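PDB 3ONQ: regulator of polyketide synthase expression from Bifidobacterium adolescentis, which is of uncharacterised function but probably acts as a transcriptional regulator that binds DNA through a C-terminal helix-turn-helix domain of the PucR family. Local coordinates for residues Glu30-Asn35 against Ser131-Ala136; Gly92-Ala97 against Ser146-Pro151; Tyr228-Ala233 against Asp240-Arg245. All coordinates share one frame; numbering follows the deposited sequence.

Contacts 1 and 2 belong to the alpha/beta part of the chain and share helix 132-149. Contact 1 uses the first turn of that helix, against the end of helix 21-33. Contact 2 uses its last turn, against strand 94-100 of the mixed sheet. Their centres lie about 17 Å apart, and they touch where L33 CD1 meets L96 CD2 at 4.2 Å. Their segments alternate along the chain; the shared helix packs on both earlier elements. The two thus belong to one packed unit. Contact 3 follows later, in the probable DNA-binding helix-turn-helix domain. Its centre is about 35 Å from that of contact 1 and 30 Å from that of contact 2, and it touches neither.

Contact 1 of 3, residues Glu30-Asn35 against Ser131-Ala136; sequences ECLLTN and SGVAGA. With SO4 (sulfate ion), chain P.
L32 carries the contact from the 30-35 side. Its branch CD2 reaches V133 and A136 on the first turn of helix 132-149. The side-chain packing across the segments is apolar. L32 CD2 lies 3.9 Å from V133 CG1, and the two side chains run roughly perpendicular to each other. The same methyl sits 4.2 Å from A136 CB. Separately, L32 CD2 rests 3.8 Å from a backbone carbonyl oxygen, V133 O. CG of L32 is anti to its own carbonyl carbon (chi1 -64°), and this carries CD2 to V133 and A136, which are three residues, about one turn, apart on the helix. V133 turns CG1 to the leucine, with that branch anti to the backbone N. L140 and V41 also pack on L32.

No hydrogen bond joins the two segments directly. Helix 21-33 stops in a Schellman motif. N35, with positive phi, is the C-prime residue: M36 N bonds to C31 O, and N35 N bonds to L32 O at 3.1 Å. L32 O also accepts from S137 OG, just past the second segment, and this ties the helix end to helix 132-149.

At the start of segment 131-136 a sulfate ion, probably from the crystallisation liquor, sits beside S131. The backbone S131 N donates to its O4 at 3.1 Å with a nearly straight bond (168°). S131 OG adds a weak bond to O2 at 3.3 Å. R130 holds the same ion through NH1.

The strand 124-131 runs almost directly into helix 132-149, whose first turn packs on the closing turn of helix 21-33. This is helix-to-helix packing in the layered alpha-beta-alpha sandwich.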
loop_
_atom_site.group_PDB
_atom_site.type_symbol
_atom_site.label_atom_id
_atom_site.label_comp_id
_atom_site.label_asym_id
_atom_site.label_seq_id
_atom_site.Cartn_x
_atom_site.Cartn_y
_atom_site.Cartn_z
ATOM N N GLU B 30 6.487 -9.252 -16.852
ATOM C CA GLU B 30 6.126 -10.249 -15.849
ATOM C C GLU B 30 5.940 -9.642 -14.469
ATOM O O GLU B 30 5.061 -10.075 -13.726
ATOM C CB GLU B 30 7.147 -11.394 -15.792
ATOM C CG GLU B 30 7.164 -12.258 -17.036
ATOM C CD GLU B 30 8.211 -13.361 -16.951
ATOM O OE1 GLU B 30 8.691 -13.639 -15.826
ATOM O OE2 GLU B 30 8.553 -13.937 -18.004
ATOM N N CYS B 31 6.769 -8.658 -14.112
ATOM C CA CYS B 31 6.606 -8.021 -12.817
ATOM C C CYS B 31 5.226 -7.364 -12.741
ATOM O O CYS B 31 4.488 -7.553 -11.782
ATOM C CB CYS B 31 7.704 -6.990 -12.554
ATOM S SG CYS B 31 9.369 -7.705 -12.325
ATOM N N LEU B 32 4.884 -6.602 -13.767
ATOM C CA LEU B 32 3.624 -5.883 -13.775
ATOM C C LEU B 32 2.457 -6.862 -13.729
ATOM O O LEU B 32 1.505 -6.669 -12.978
ATOM C CB LEU B 32 3.526 -4.986 -15.011
ATOM C CG LEU B 32 4.550 -3.850 -15.094
ATOM C CD1 LEU B 32 4.540 -3.209 -16.469
ATOM C CD2 LEU B 32 4.298 -2.814 -13.995
ATOM N N LEU B 33 2.535 -7.916 -14.536
ATOM C CA LEU B 33 1.449 -8.888 -14.603
ATOM C C LEU B 33 1.278 -9.610 -13.263
ATOM O O LEU B 33 0.175 -10.049 -12.926
ATOM C CB LEU B 33 1.699 -9.896 -15.732
ATOM C CG LEU B 33 0.481 -10.597 -16.321
ATOM C CD1 LEU B 33 -0.594 -9.574 -16.653
ATOM C CD2 LEU B 33 0.880 -11.386 -17.564
ATOM N N THR B 34 2.365 -9.727 -12.497
ATOM C CA THR B 34 2.313 -10.410 -11.200
ATOM C C THR B 34 2.140 -9.450 -10.017
ATOM O O THR B 34 2.403 -9.809 -8.873
ATOM C CB THR B 34 3.530 -11.366 -10.969
ATOM O OG1 THR B 34 4.753 -10.623 -10.940
ATOM C CG2 THR B 34 3.606 -12.428 -12.066
ATOM N N ASN B 35 1.675 -8.237 -10.309
ATOM C CA ASN B 35 1.355 -7.236 -9.285
ATOM C C ASN B 35 2.547 -6.674 -8.505
ATOM O O ASN B 35 2.401 -6.250 -7.359
ATOM C CB ASN B 35 0.303 -7.761 -8.298
ATOM C CG ASN B 35 -0.293 -6.654 -7.437
ATOM O OD1 ASN B 35 -0.494 -5.536 -7.901
ATOM N ND2 ASN B 35 -0.556 -6.961 -6.174
ATOM N N SER B 131 -2.517 5.409 -14.557
ATOM C CA SER B 131 -1.321 6.232 -14.392
ATOM C C SER B 131 -0.210 5.553 -13.606
ATOM O O SER B 131 -0.457 4.850 -12.612
ATOM C CB SER B 131 -1.673 7.575 -13.743
ATOM O OG SER B 131 -2.245 7.368 -12.468
ATOM N N GLY B 132 1.015 5.780 -14.058
ATOM C CA GLY B 132 2.197 5.288 -13.378
ATOM C C GLY B 132 2.331 3.776 -13.405
ATOM O O GLY B 132 1.526 3.060 -14.004
ATOM N N VAL B 133 3.371 3.294 -12.746
ATOM C CA VAL B 133 3.671 1.870 -12.705
ATOM C C VAL B 133 2.530 1.050 -12.096
ATOM O O VAL B 133 2.188 -0.008 -12.608
ATOM C CB VAL B 133 5.004 1.615 -11.980
ATOM C CG1 VAL B 133 5.156 0.159 -11.657
ATOM C CG2 VAL B 133 6.160 2.080 -12.859
ATOM N N ALA B 134 1.924 1.544 -11.023
ATOM C CA ALA B 134 0.780 0.852 -10.425
ATOM C C ALA B 134 -0.390 0.748 -11.417
ATOM O O ALA B 134 -1.071 -0.271 -11.473
ATOM C CB ALA B 134 0.334 1.549 -9.139
ATOM N N GLY B 135 -0.618 1.803 -12.195
ATOM C CA GLY B 135 -1.663 1.784 -13.207
ATOM C C GLY B 135 -1.339 0.803 -14.318
ATOM O O GLY B 135 -2.200 0.061 -14.779
ATOM N N ALA B 136 -0.081 0.803 -14.746
ATOM C CA ALA B 136 0.398 -0.160 -15.725
ATOM C C ALA B 136 0.094 -1.585 -15.266
ATOM O O ALA B 136 -0.428 -2.399 -16.034
ATOM C CB ALA B 136 1.901 0.026 -15.954
HETATM S S SO4 P . -5.521 5.023 -11.971
HETATM O O1 SO4 P . -6.743 4.388 -12.474
HETATM O O2 SO4 P . -5.410 6.373 -12.521
HETATM O O3 SO4 P . -5.588 5.106 -10.516
HETATM O O4 SO4 P . -4.349 4.249 -12.365
#

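Contact 2 of 3, residues Gly92-Ala97 against Ser146-Pro151; sequences GTFLLA and SLQAAP
F94 lays one face of its ring over L147 CB, which lies 3.9 Å from the ring centroid. The direction is only 11° off the ring normal, so this is a CH-pi contact over the face. The opposite face carries T93 OG1, lying nearer the ring's margin than its centre. L147 CD1 lies nearer the root of the phenylalanine side chain, 4.0 Å from F94 CG. In F94, CG stands anti to the carbonyl carbon (chi1 -54°), which swings the ring toward the helix. The two side chains run antiparallel, one alongside the other, and the leucine runs from over the ring centre back to the ring root.

L96 is the second strand partner. It lies two residues on from F94. Its CD1 meets L147 CD1 at 3.9 Å, so this one methyl of L147 packs against both strand residues. Q148 CG approaches the ring at F94 CE2, 4.3 Å away and obliquely. No hydrogen bond crosses the contact.

L95, between the two, points away and packs on helix 67-80. F94 also touches V62. Beyond the contact, A149 and P151 pack on M259 and R262 of the second subunit. F94 and L96 thus face the end of helix 132-149 on one side of the mixed sheet, while L95 faces helix 67-80 on the other. The alternation is that of a strand inside an alpha-beta-alpha sandwich.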
loop_
_atom_site.group_PDB
_atom_site.type_symbol
_atom_site.label_atom_id
_atom_site.label_comp_id
_atom_site.label_asym_id
_atom_site.label_seq_id
_atom_site.Cartn_x
_atom_site.Cartn_y
_atom_site.Cartn_z
ATOM N N GLY B 92 -0.156 -17.226 -22.002
ATOM C CA GLY B 92 -0.892 -18.309 -22.618
ATOM C C GLY B 92 -0.952 -18.056 -24.114
ATOM O O GLY B 92 0.066 -17.777 -24.741
ATOM N N THR B 93 -2.147 -18.138 -24.681
ATOM C CA THR B 93 -2.346 -17.840 -26.092
ATOM C C THR B 93 -2.488 -16.334 -26.365
ATOM O O THR B 93 -2.538 -15.914 -27.527
ATOM C CB THR B 93 -3.635 -18.488 -26.586
ATOM O OG1 THR B 93 -4.716 -18.020 -25.769
ATOM C CG2 THR B 93 -3.548 -20.001 -26.478
ATOM N N PHE B 94 -2.569 -15.527 -25.308
ATOM C CA PHE B 94 -2.830 -14.090 -25.465
ATOM C C PHE B 94 -1.557 -13.261 -25.651
ATOM O O PHE B 94 -0.525 -13.560 -25.061
ATOM C CB PHE B 94 -3.575 -13.541 -24.249
ATOM C CG PHE B 94 -4.826 -14.287 -23.920
ATOM C CD1 PHE B 94 -5.821 -14.443 -24.866
ATOM C CD2 PHE B 94 -5.018 -14.813 -22.656
ATOM C CE1 PHE B 94 -6.975 -15.128 -24.559
ATOM C CE2 PHE B 94 -6.171 -15.497 -22.348
ATOM C CZ PHE B 94 -7.144 -15.656 -23.300
ATOM N N LEU B 95 -1.652 -12.216 -26.469
ATOM C CA LEU B 95 -0.632 -11.173 -26.521
ATOM C C LEU B 95 -1.211 -9.938 -25.842
ATOM O O LEU B 95 -2.320 -9.516 -26.167
ATOM C CB LEU B 95 -0.253 -10.854 -27.970
ATOM C CG LEU B 95 0.835 -9.798 -28.194
ATOM C CD1 LEU B 95 1.641 -10.117 -29.427
ATOM C CD2 LEU B 95 0.237 -8.382 -28.294
ATOM N N LEU B 96 -0.477 -9.379 -24.883
ATOM C CA LEU B 96 -0.904 -8.159 -24.200
ATOM C C LEU B 96 0.085 -7.052 -24.510
ATOM O O LEU B 96 1.292 -7.281 -24.521
ATOM C CB LEU B 96 -0.987 -8.356 -22.681
ATOM C CG LEU B 96 -2.231 -9.011 -22.079
ATOM C CD1 LEU B 96 -2.539 -10.317 -22.754
ATOM C CD2 LEU B 96 -2.061 -9.209 -20.571
ATOM N N ALA B 97 -0.436 -5.857 -24.764
ATOM C CA ALA B 97 0.387 -4.703 -25.070
ATOM C C ALA B 97 -0.019 -3.548 -24.175
ATOM O O ALA B 97 -1.197 -3.173 -24.120
ATOM C CB ALA B 97 0.227 -4.306 -26.534
ATOM N N SER B 146 -9.851 -10.169 -17.840
ATOM C CA SER B 146 -10.974 -9.998 -18.769
ATOM C C SER B 146 -10.910 -11.028 -19.886
ATOM O O SER B 146 -11.923 -11.614 -20.252
ATOM C CB SER B 146 -11.025 -8.580 -19.375
ATOM O OG SER B 146 -11.432 -7.620 -18.414
ATOM N N LEU B 147 -9.714 -11.262 -20.410
ATOM C CA LEU B 147 -9.558 -12.207 -21.506
ATOM C C LEU B 147 -9.834 -13.622 -21.015
ATOM O O LEU B 147 -10.450 -14.400 -21.722
ATOM C CB LEU B 147 -8.159 -12.105 -22.131
ATOM C CG LEU B 147 -7.883 -10.815 -22.927
ATOM C CD1 LEU B 147 -6.385 -10.659 -23.262
ATOM C CD2 LEU B 147 -8.717 -10.737 -24.217
ATOM N N GLN B 148 -9.383 -13.954 -19.806
ATOM C CA GLN B 148 -9.675 -15.264 -19.215
ATOM C C GLN B 148 -11.171 -15.436 -18.890
ATOM O O GLN B 148 -11.690 -16.542 -18.886
ATOM C CB GLN B 148 -8.838 -15.486 -17.950
ATOM C CG GLN B 148 -7.340 -15.614 -18.212
ATOM C CD GLN B 148 -6.554 -16.005 -16.973
ATOM O OE1 GLN B 148 -6.753 -15.444 -15.892
ATOM N NE2 GLN B 148 -5.653 -16.980 -17.124
ATOM N N ALA B 149 -11.848 -14.331 -18.611
ATOM C CA ALA B 149 -13.261 -14.340 -18.239
ATOM C C ALA B 149 -14.192 -14.383 -19.466
ATOM O O ALA B 149 -15.304 -14.909 -19.401
ATOM C CB ALA B 149 -13.571 -13.100 -17.377
ATOM N N ALA B 150 -13.723 -13.842 -20.580
ATOM C CA ALA B 150 -14.535 -13.672 -21.788
ATOM C C ALA B 150 -15.353 -14.893 -22.226
ATOM O O ALA B 150 -16.459 -14.737 -22.715
ATOM C CB ALA B 150 -13.675 -13.169 -22.945
ATOM N N PRO B 151 -14.814 -16.111 -22.066
ATOM C CA PRO B 151 -15.607 -17.247 -22.551
ATOM C C PRO B 151 -16.954 -17.396 -21.855
ATOM O O PRO B 151 -17.833 -18.084 -22.368
ATOM C CB PRO B 151 -14.708 -18.455 -22.257
ATOM C CG PRO B 151 -13.299 -17.877 -22.351
ATOM C CD PRO B 151 -13.435 -16.505 -21.711
#

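Contact 3 of 3, residues Tyr228-Ala233 against Asp240-Arg245; sequences YRLKRA and DATDPR. With SO4 (sulfate ion), chain S.
One water joins L230 and A241, which no direct hydrogen bond connects. It donates to L230 O at 2.9 Å and accepts from A241 N at 2.8 Å. It thus serves a helix carbonyl and a loop amide at once. The side-chain packing across the contact is apolar. L230 CD2 lies 4.2 Å from A241 CB. The other branch, CD1, meets T242 CG2 at 4.0 Å.

D240 shapes the loop. Its OD1 accepts from T242 N at 2.9 Å in an Asx turn, and from T242 OG1 at 2.7 Å. Both donors come from the same face, above the carboxylate plane. T242 OG1 lies between its backbone N and carbonyl carbon (chi1 69°), which aims the hydroxyl at D240 and turns CG2 to the leucine. A type I turn runs from D240 to D243, the N-cap of helix 244-261.

A sulfate, probably from the crystallisation liquor, sits at the edge of the R229 guanidinium. R229 NE donates to its O4 and NH2 to its O3, at 2.7 Å and 171° for the latter. R232 NH2, in a poorly ordered side chain, adds at most a weak bond to O4.

The contact lies within the PucR helix-turn-helix domain. Helix 223-237 and the loop into helix 244-261 meet here, and F205 of helix 198-207 packs on both L230 and A241.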
loop_
_atom_site.group_PDB
_atom_site.type_symbol
_atom_site.label_atom_id
_atom_site.label_comp_id
_atom_site.label_asym_id
_atom_site.label_seq_id
_atom_site.Cartn_x
_atom_site.Cartn_y
_atom_site.Cartn_z
ATOM N N TYR B 228 -39.216 3.425 -11.452
ATOM C CA TYR B 228 -38.458 4.657 -11.334
ATOM C C TYR B 228 -37.165 4.441 -10.542
ATOM O O TYR B 228 -36.091 4.910 -10.938
ATOM C CB TYR B 228 -39.338 5.745 -10.694
ATOM C CG TYR B 228 -38.645 7.073 -10.445
ATOM C CD1 TYR B 228 -38.620 8.064 -11.426
ATOM C CD2 TYR B 228 -38.037 7.347 -9.223
ATOM C CE1 TYR B 228 -37.995 9.288 -11.201
ATOM C CE2 TYR B 228 -37.406 8.567 -8.990
ATOM C CZ TYR B 228 -37.389 9.531 -9.981
ATOM O OH TYR B 228 -36.768 10.739 -9.751
ATOM N N ARG B 229 -37.250 3.731 -9.425
ATOM C CA ARG B 229 -36.041 3.437 -8.649
ATOM C C ARG B 229 -34.998 2.604 -9.394
ATOM O O ARG B 229 -33.799 2.877 -9.287
ATOM C CB ARG B 229 -36.385 2.780 -7.314
ATOM C CG ARG B 229 -37.167 3.705 -6.394
ATOM C CD ARG B 229 -37.775 2.927 -5.254
ATOM N NE ARG B 229 -38.564 3.778 -4.374
ATOM C CZ ARG B 229 -39.216 3.334 -3.303
ATOM N NH1 ARG B 229 -39.172 2.038 -2.979
ATOM N NH2 ARG B 229 -39.902 4.187 -2.552
ATOM N N LEU B 230 -35.434 1.585 -10.133
ATOM C CA LEU B 230 -34.480 0.767 -10.890
ATOM C C LEU B 230 -33.764 1.608 -11.943
ATOM O O LEU B 230 -32.570 1.444 -12.176
ATOM C CB LEU B 230 -35.168 -0.419 -11.553
ATOM C CG LEU B 230 -35.920 -1.335 -10.598
ATOM C CD1 LEU B 230 -36.594 -2.449 -11.376
ATOM C CD2 LEU B 230 -34.975 -1.884 -9.540
ATOM N N LYS B 231 -34.510 2.511 -12.568
ATOM C CA LYS B 231 -33.953 3.394 -13.578
ATOM C C LYS B 231 -32.885 4.289 -12.943
ATOM O O LYS B 231 -31.785 4.454 -13.488
ATOM C CB LYS B 231 -35.068 4.217 -14.226
ATOM C CG LYS B 231 -34.603 5.154 -15.329
ATOM C CD LYS B 231 -35.792 5.743 -16.078
ATOM C CE LYS B 231 -35.435 7.075 -16.730
ATOM N NZ LYS B 231 -35.089 8.118 -15.717
ATOM N N ARG B 232 -33.198 4.833 -11.774
ATOM C CA ARG B 232 -32.236 5.655 -11.050
ATOM C C ARG B 232 -30.979 4.850 -10.723
ATOM O O ARG B 232 -29.855 5.329 -10.897
ATOM C CB ARG B 232 -32.861 6.206 -9.768
ATOM C CG ARG B 232 -31.931 7.099 -8.959
ATOM C CD ARG B 232 -32.360 7.184 -7.494
ATOM N NE ARG B 232 -33.648 7.854 -7.323
ATOM C CZ ARG B 232 -34.635 7.404 -6.548
ATOM N NH1 ARG B 232 -34.493 6.274 -5.869
ATOM N NH2 ARG B 232 -35.768 8.086 -6.453
ATOM N N ALA B 233 -31.160 3.620 -10.252
ATOM C CA ALA B 233 -30.012 2.766 -9.940
ATOM C C ALA B 233 -29.172 2.471 -11.189
ATOM O O ALA B 233 -27.960 2.316 -11.098
ATOM C CB ALA B 233 -30.464 1.476 -9.279
ATOM N N ASP B 240 -28.486 -1.923 -15.193
ATOM C CA ASP B 240 -29.946 -1.916 -15.295
ATOM C C ASP B 240 -30.507 -3.240 -14.811
ATOM O O ASP B 240 -30.379 -4.263 -15.478
ATOM C CB ASP B 240 -30.334 -1.704 -16.758
ATOM C CG ASP B 240 -31.847 -1.641 -16.975
ATOM O OD1 ASP B 240 -32.612 -1.947 -16.039
ATOM O OD2 ASP B 240 -32.265 -1.293 -18.101
ATOM N N ALA B 241 -31.143 -3.232 -13.651
ATOM C CA ALA B 241 -31.622 -4.472 -13.067
ATOM C C ALA B 241 -32.624 -5.190 -13.965
ATOM O O ALA B 241 -32.805 -6.397 -13.831
ATOM C CB ALA B 241 -32.227 -4.216 -11.701
ATOM N N THR B 242 -33.280 -4.463 -14.873
ATOM C CA THR B 242 -34.292 -5.095 -15.740
ATOM C C THR B 242 -33.654 -5.919 -16.857
ATOM O O THR B 242 -34.335 -6.680 -17.549
ATOM C CB THR B 242 -35.304 -4.066 -16.349
ATOM O OG1 THR B 242 -34.645 -3.233 -17.308
ATOM C CG2 THR B 242 -35.902 -3.179 -15.256
ATOM N N ASP B 243 -32.341 -5.774 -17.028
ATOM C CA ASP B 243 -31.615 -6.568 -18.022
ATOM C C ASP B 243 -30.962 -7.789 -17.381
ATOM O O ASP B 243 -30.252 -7.660 -16.392
ATOM C CB ASP B 243 -30.548 -5.721 -18.709
ATOM C CG ASP B 243 -29.735 -6.519 -19.703
ATOM O OD1 ASP B 243 -28.756 -7.171 -19.292
ATOM O OD2 ASP B 243 -30.083 -6.504 -20.898
ATOM N N PRO B 244 -31.185 -8.977 -17.953
ATOM C CA PRO B 244 -30.684 -10.218 -17.341
ATOM C C PRO B 244 -29.160 -10.203 -17.087
ATOM O O PRO B 244 -28.707 -10.702 -16.055
ATOM C CB PRO B 244 -31.055 -11.296 -18.365
ATOM C CG PRO B 244 -32.201 -10.720 -19.117
ATOM C CD PRO B 244 -31.967 -9.230 -19.176
ATOM N N ARG B 245 -28.379 -9.647 -18.000
ATOM C CA ARG B 245 -26.935 -9.592 -17.780
ATOM C C ARG B 245 -26.614 -8.674 -16.612
ATOM O O ARG B 245 -25.887 -9.060 -15.705
ATOM C CB ARG B 245 -26.192 -9.138 -19.035
ATOM C CG ARG B 245 -24.740 -8.762 -18.783
ATOM C CD ARG B 245 -23.926 -9.944 -18.246
ATOM N NE ARG B 245 -22.557 -9.551 -17.915
ATOM C CZ ARG B 245 -21.681 -10.330 -17.284
ATOM N NH1 ARG B 245 -22.014 -11.559 -16.925
ATOM N NH2 ARG B 245 -20.466 -9.885 -17.018
HETATM S S SO4 S . -38.937 7.449 -4.145
HETATM O O1 SO4 S . -39.757 8.467 -4.793
HETATM O O2 SO4 S . -37.752 8.066 -3.549
HETATM O O3 SO4 S . -39.729 6.809 -3.098
HETATM O O4 SO4 S . -38.519 6.466 -5.141
HETATM O O HOH W 1 -30.972 -0.923 -12.145
#